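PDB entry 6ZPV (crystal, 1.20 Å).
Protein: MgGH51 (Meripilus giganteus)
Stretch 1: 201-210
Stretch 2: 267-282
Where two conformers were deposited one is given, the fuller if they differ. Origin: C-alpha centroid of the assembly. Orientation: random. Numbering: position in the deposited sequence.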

# COMPACT_ATOMS: atom_id res chain seq x y z
N THR A 201 -9.96 -13.61 -4.38
CA THR A 201 -9.32 -12.60 -3.54
C THR A 201 -8.61 -13.21 -2.34
O THR A 201 -8.92 -14.33 -1.91
CB THR A 201 -10.36 -11.57 -3.10
OG1 THR A 201 -11.40 -12.26 -2.41
CG2 THR A 201 -10.87 -10.72 -4.24
N PHE A 202 -7.71 -12.44 -1.75
CA PHE A 202 -7.06 -12.83 -0.47
C PHE A 202 -8.13 -13.12 0.56
O PHE A 202 -9.06 -12.32 0.78
CB PHE A 202 -6.16 -11.66 -0.07
CG PHE A 202 -5.35 -11.90 1.17
CD1 PHE A 202 -4.34 -12.86 1.21
CD2 PHE A 202 -5.57 -11.15 2.33
CE1 PHE A 202 -3.57 -13.03 2.34
CE2 PHE A 202 -4.78 -11.36 3.43
CZ PHE A 202 -3.79 -12.30 3.47
N LYS A 203 -8.03 -14.27 1.20
CA LYS A 203 -8.96 -14.73 2.25
C LYS A 203 -10.40 -14.75 1.74
O LYS A 203 -11.34 -14.75 2.54
CB LYS A 203 -8.82 -13.90 3.53
CG LYS A 203 -7.44 -13.99 4.12
CD LYS A 203 -7.01 -15.27 4.67
CE LYS A 203 -5.71 -15.08 5.45
NZ LYS A 203 -5.08 -16.39 5.65
N ASN A 204 -10.59 -14.82 0.42
CA ASN A 204 -11.96 -14.87 -0.18
C ASN A 204 -12.83 -13.72 0.34
O ASN A 204 -14.06 -13.85 0.37
CB ASN A 204 -12.65 -16.22 -0.01
CG ASN A 204 -11.79 -17.32 -0.58
OD1 ASN A 204 -11.32 -17.25 -1.73
ND2 ASN A 204 -11.56 -18.33 0.22
N ARG A 205 -12.24 -12.55 0.56
CA ARG A 205 -13.05 -11.43 0.99
C ARG A 205 -13.77 -10.80 -0.19
O ARG A 205 -13.17 -10.54 -1.24
CB ARG A 205 -12.22 -10.31 1.65
CG ARG A 205 -11.47 -10.78 2.92
CD ARG A 205 -12.39 -11.50 3.91
NE ARG A 205 -11.70 -11.88 5.09
CZ ARG A 205 -12.15 -12.73 5.98
NH1 ARG A 205 -13.31 -13.34 5.76
NH2 ARG A 205 -11.38 -13.08 7.00
N PRO A 206 -15.09 -10.54 -0.06
CA PRO A 206 -15.79 -9.79 -1.03
C PRO A 206 -15.13 -8.40 -1.11
O PRO A 206 -14.73 -7.76 -0.15
CB PRO A 206 -17.22 -9.73 -0.55
CG PRO A 206 -17.37 -10.75 0.40
CD PRO A 206 -15.99 -10.94 1.01
N ASN A 207 -15.06 -7.95 -2.29
CA ASN A 207 -14.48 -6.66 -2.63
C ASN A 207 -13.02 -6.54 -2.15
O ASN A 207 -12.58 -5.44 -1.79
CB ASN A 207 -15.34 -5.48 -2.15
CG ASN A 207 -14.96 -4.21 -2.86
OD1 ASN A 207 -14.82 -4.24 -4.11
ND2 ASN A 207 -14.78 -3.10 -2.12
N GLY A 208 -12.30 -7.67 -2.15
CA GLY A 208 -11.01 -7.75 -1.46
C GLY A 208 -9.81 -7.57 -2.40
O GLY A 208 -9.86 -6.84 -3.42
N LEU A 209 -8.72 -8.18 -1.98
CA LEU A 209 -7.36 -7.78 -2.38
C LEU A 209 -6.68 -8.85 -3.26
O LEU A 209 -7.01 -10.06 -3.17
CB LEU A 209 -6.55 -7.43 -1.16
CG LEU A 209 -7.22 -6.46 -0.19
CD1 LEU A 209 -6.27 -6.13 0.94
CD2 LEU A 209 -7.70 -5.19 -0.86
N ARG A 210 -5.76 -8.40 -4.08
CA ARG A 210 -5.01 -9.25 -5.00
C ARG A 210 -4.10 -10.18 -4.22
O ARG A 210 -3.30 -9.73 -3.40
CB ARG A 210 -4.27 -8.38 -6.00
CG ARG A 210 -3.40 -9.17 -6.94
CD ARG A 210 -2.78 -8.33 -8.04
NE ARG A 210 -1.57 -8.98 -8.56
CZ ARG A 210 -0.82 -8.52 -9.57
NH1 ARG A 210 -1.18 -7.47 -10.23
NH2 ARG A 210 0.29 -9.17 -9.89
N ASP A 267 -12.02 4.51 -4.95
CA ASP A 267 -12.38 4.32 -3.53
C ASP A 267 -13.02 2.95 -3.31
O ASP A 267 -13.62 2.74 -2.23
CB ASP A 267 -13.14 5.50 -2.96
CG ASP A 267 -12.25 6.71 -2.63
OD1 ASP A 267 -11.03 6.47 -2.41
OD2 ASP A 267 -12.80 7.82 -2.54
N GLY A 268 -12.85 2.00 -4.25
CA GLY A 268 -13.19 0.62 -3.98
C GLY A 268 -12.35 0.02 -2.88
O GLY A 268 -12.83 -0.86 -2.16
N LEU A 269 -11.10 0.46 -2.79
CA LEU A 269 -10.24 0.15 -1.66
C LEU A 269 -10.58 1.20 -0.60
O LEU A 269 -10.03 2.31 -0.63
CB LEU A 269 -8.79 0.19 -2.04
CG LEU A 269 -7.79 -0.06 -0.90
CD1 LEU A 269 -8.03 -1.37 -0.25
CD2 LEU A 269 -6.36 0.06 -1.43
N GLY A 270 -11.55 0.89 0.24
CA GLY A 270 -12.07 1.83 1.21
C GLY A 270 -11.85 1.40 2.64
O GLY A 270 -11.16 0.40 2.93
N LEU A 271 -12.36 2.20 3.59
CA LEU A 271 -11.98 2.01 5.00
C LEU A 271 -12.25 0.58 5.46
O LEU A 271 -11.40 0.03 6.19
CB LEU A 271 -12.66 3.08 5.86
CG LEU A 271 -12.32 3.08 7.34
CD1 LEU A 271 -10.81 3.10 7.60
CD2 LEU A 271 -12.94 4.27 8.03
N LEU A 272 -13.41 -0.02 5.14
CA LEU A 272 -13.66 -1.36 5.67
C LEU A 272 -12.73 -2.38 5.01
O LEU A 272 -12.35 -3.37 5.68
CB LEU A 272 -15.11 -1.76 5.52
CG LEU A 272 -15.54 -3.00 6.26
CD1 LEU A 272 -15.32 -2.91 7.77
CD2 LEU A 272 -17.00 -3.31 6.00
N GLU A 273 -12.40 -2.23 3.74
CA GLU A 273 -11.47 -3.17 3.08
C GLU A 273 -10.09 -3.10 3.73
O GLU A 273 -9.44 -4.13 3.97
CB GLU A 273 -11.41 -2.95 1.59
CG GLU A 273 -12.71 -3.24 0.83
CD GLU A 273 -13.80 -2.21 0.90
OE1 GLU A 273 -13.44 -1.03 1.17
OE2 GLU A 273 -14.97 -2.53 0.65
N TYR A 274 -9.63 -1.88 4.05
CA TYR A 274 -8.36 -1.73 4.79
C TYR A 274 -8.44 -2.49 6.13
O TYR A 274 -7.55 -3.27 6.45
CB TYR A 274 -8.05 -0.23 5.01
CG TYR A 274 -7.53 0.56 3.86
CD1 TYR A 274 -6.25 0.32 3.36
CD2 TYR A 274 -8.24 1.62 3.30
CE1 TYR A 274 -5.68 1.11 2.37
CE2 TYR A 274 -7.69 2.40 2.29
CZ TYR A 274 -6.42 2.14 1.82
OH TYR A 274 -5.80 2.93 0.88
N LEU A 275 -9.47 -2.18 6.91
CA LEU A 275 -9.57 -2.76 8.24
C LEU A 275 -9.66 -4.29 8.22
O LEU A 275 -9.00 -4.95 9.05
CB LEU A 275 -10.77 -2.16 8.99
CG LEU A 275 -10.70 -0.66 9.25
CD1 LEU A 275 -12.03 -0.12 9.72
CD2 LEU A 275 -9.60 -0.35 10.26
N GLN A 276 -10.38 -4.83 7.25
CA GLN A 276 -10.49 -6.30 7.13
C GLN A 276 -9.10 -6.88 6.81
O GLN A 276 -8.75 -7.96 7.32
CB GLN A 276 -11.52 -6.69 6.07
CG GLN A 276 -11.80 -8.17 6.05
CD GLN A 276 -12.32 -8.68 7.39
OE1 GLN A 276 -13.43 -8.28 7.79
NE2 GLN A 276 -11.61 -9.61 8.03
N PHE A 277 -8.32 -6.22 5.96
CA PHE A 277 -6.97 -6.70 5.65
C PHE A 277 -6.09 -6.72 6.90
O PHE A 277 -5.32 -7.66 7.12
CB PHE A 277 -6.34 -5.80 4.59
CG PHE A 277 -4.96 -6.20 4.17
CD1 PHE A 277 -4.71 -7.49 3.71
CD2 PHE A 277 -3.93 -5.28 4.14
CE1 PHE A 277 -3.44 -7.87 3.31
CE2 PHE A 277 -2.67 -5.66 3.70
CZ PHE A 277 -2.45 -6.92 3.24
N PHE A 278 -6.25 -5.70 7.77
CA PHE A 278 -5.48 -5.68 9.03
C PHE A 278 -5.86 -6.89 9.91
O PHE A 278 -4.96 -7.60 10.43
CB PHE A 278 -5.68 -4.36 9.77
CG PHE A 278 -5.45 -3.13 8.95
CD1 PHE A 278 -4.66 -3.13 7.80
CD2 PHE A 278 -6.09 -1.95 9.28
CE1 PHE A 278 -4.53 -1.99 7.03
CE2 PHE A 278 -5.95 -0.81 8.49
CZ PHE A 278 -5.22 -0.85 7.35
N GLU A 279 -7.17 -7.12 10.04
CA GLU A 279 -7.65 -8.27 10.78
C GLU A 279 -7.08 -9.55 10.18
O GLU A 279 -6.61 -10.47 10.93
CB GLU A 279 -9.19 -8.32 10.78
CG GLU A 279 -9.77 -9.51 11.46
CD GLU A 279 -11.26 -9.35 11.61
OE1 GLU A 279 -12.03 -10.14 10.95
OE2 GLU A 279 -11.67 -8.43 12.28
N ASP A 280 -7.04 -9.66 8.86
CA ASP A 280 -6.60 -10.87 8.16
C ASP A 280 -5.10 -11.13 8.25
O ASP A 280 -4.68 -12.23 7.93
CB ASP A 280 -7.05 -10.84 6.70
CG ASP A 280 -8.56 -10.94 6.51
OD1 ASP A 280 -9.26 -11.34 7.47
OD2 ASP A 280 -9.01 -10.66 5.38
N THR A 281 -4.31 -10.14 8.58
CA THR A 281 -2.85 -10.24 8.61
C THR A 281 -2.26 -10.06 10.00
O THR A 281 -1.04 -10.17 10.16
CB THR A 281 -2.25 -9.20 7.66
OG1 THR A 281 -2.65 -7.91 8.06
CG2 THR A 281 -2.56 -9.46 6.22
N GLY A 282 -3.05 -9.70 10.98
CA GLY A 282 -2.54 -9.34 12.32
C GLY A 282 -1.85 -8.00 12.40
O GLY A 282 -1.25 -7.74 13.43

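Stretch 1 is an irregular loop that lies against a helix of stretch 2, and together the two bury 525 Å² of surface. Thr201 does not reach the helix, but it helps to shape the loop: its OG1 donates a hydrogen bond to Arg205 O at 2.7 Å, closing the chain on itself.

Phe202 makes the first contact. Its chi1 is t, and its CE2 comes within 3.7 Å of Phe277 CE1, the two ring planes inclined at 71°. A large flat side chain suits this place, since it also packs against Thr281 CG2 and Asp280 CB, each 4.0 Å from Phe202 CE2. Lys203 adds only a peripheral contact, with CB 3.7 Å from Asp280 OD2.

Arg205 supplies the charged link. Its NE donates to Asp280 OD2 at 3.0 Å and its NH2 to Asp280 OD1 at 2.8 Å, so the planar guanidinium meets the carboxylate in a two-pronged salt bridge, with two N-H donors of the guanidinium facing the two oxygens. Gln276 NE2 lies over one face of the guanidinium and itself donates to Asp280 OD1 at 3.0 Å, helping to hold the acid in position.

Arg205 to Gly208 form a type II turn that carries Asn207 to the start of the helix. There the amide ND2 uses both hydrogens, one to Glu273 OE2 at 2.8 Å and one to Gly268 O at 3.0 Å. Glu273 is fixed in turn, as Gly270 N donates to its OE1 at 2.9 Å. Gly208 lacks a side chain for good reason: a CB would clash with Arg205 O.

Leu209 ends the contact with a buried apolar patch. Its CD1 sits over the face of the Phe277 ring, 3.8 Å from the centroid, while its CD2 meets Leu269 CD1 at 3.9 Å; leucine's branching lets it touch both.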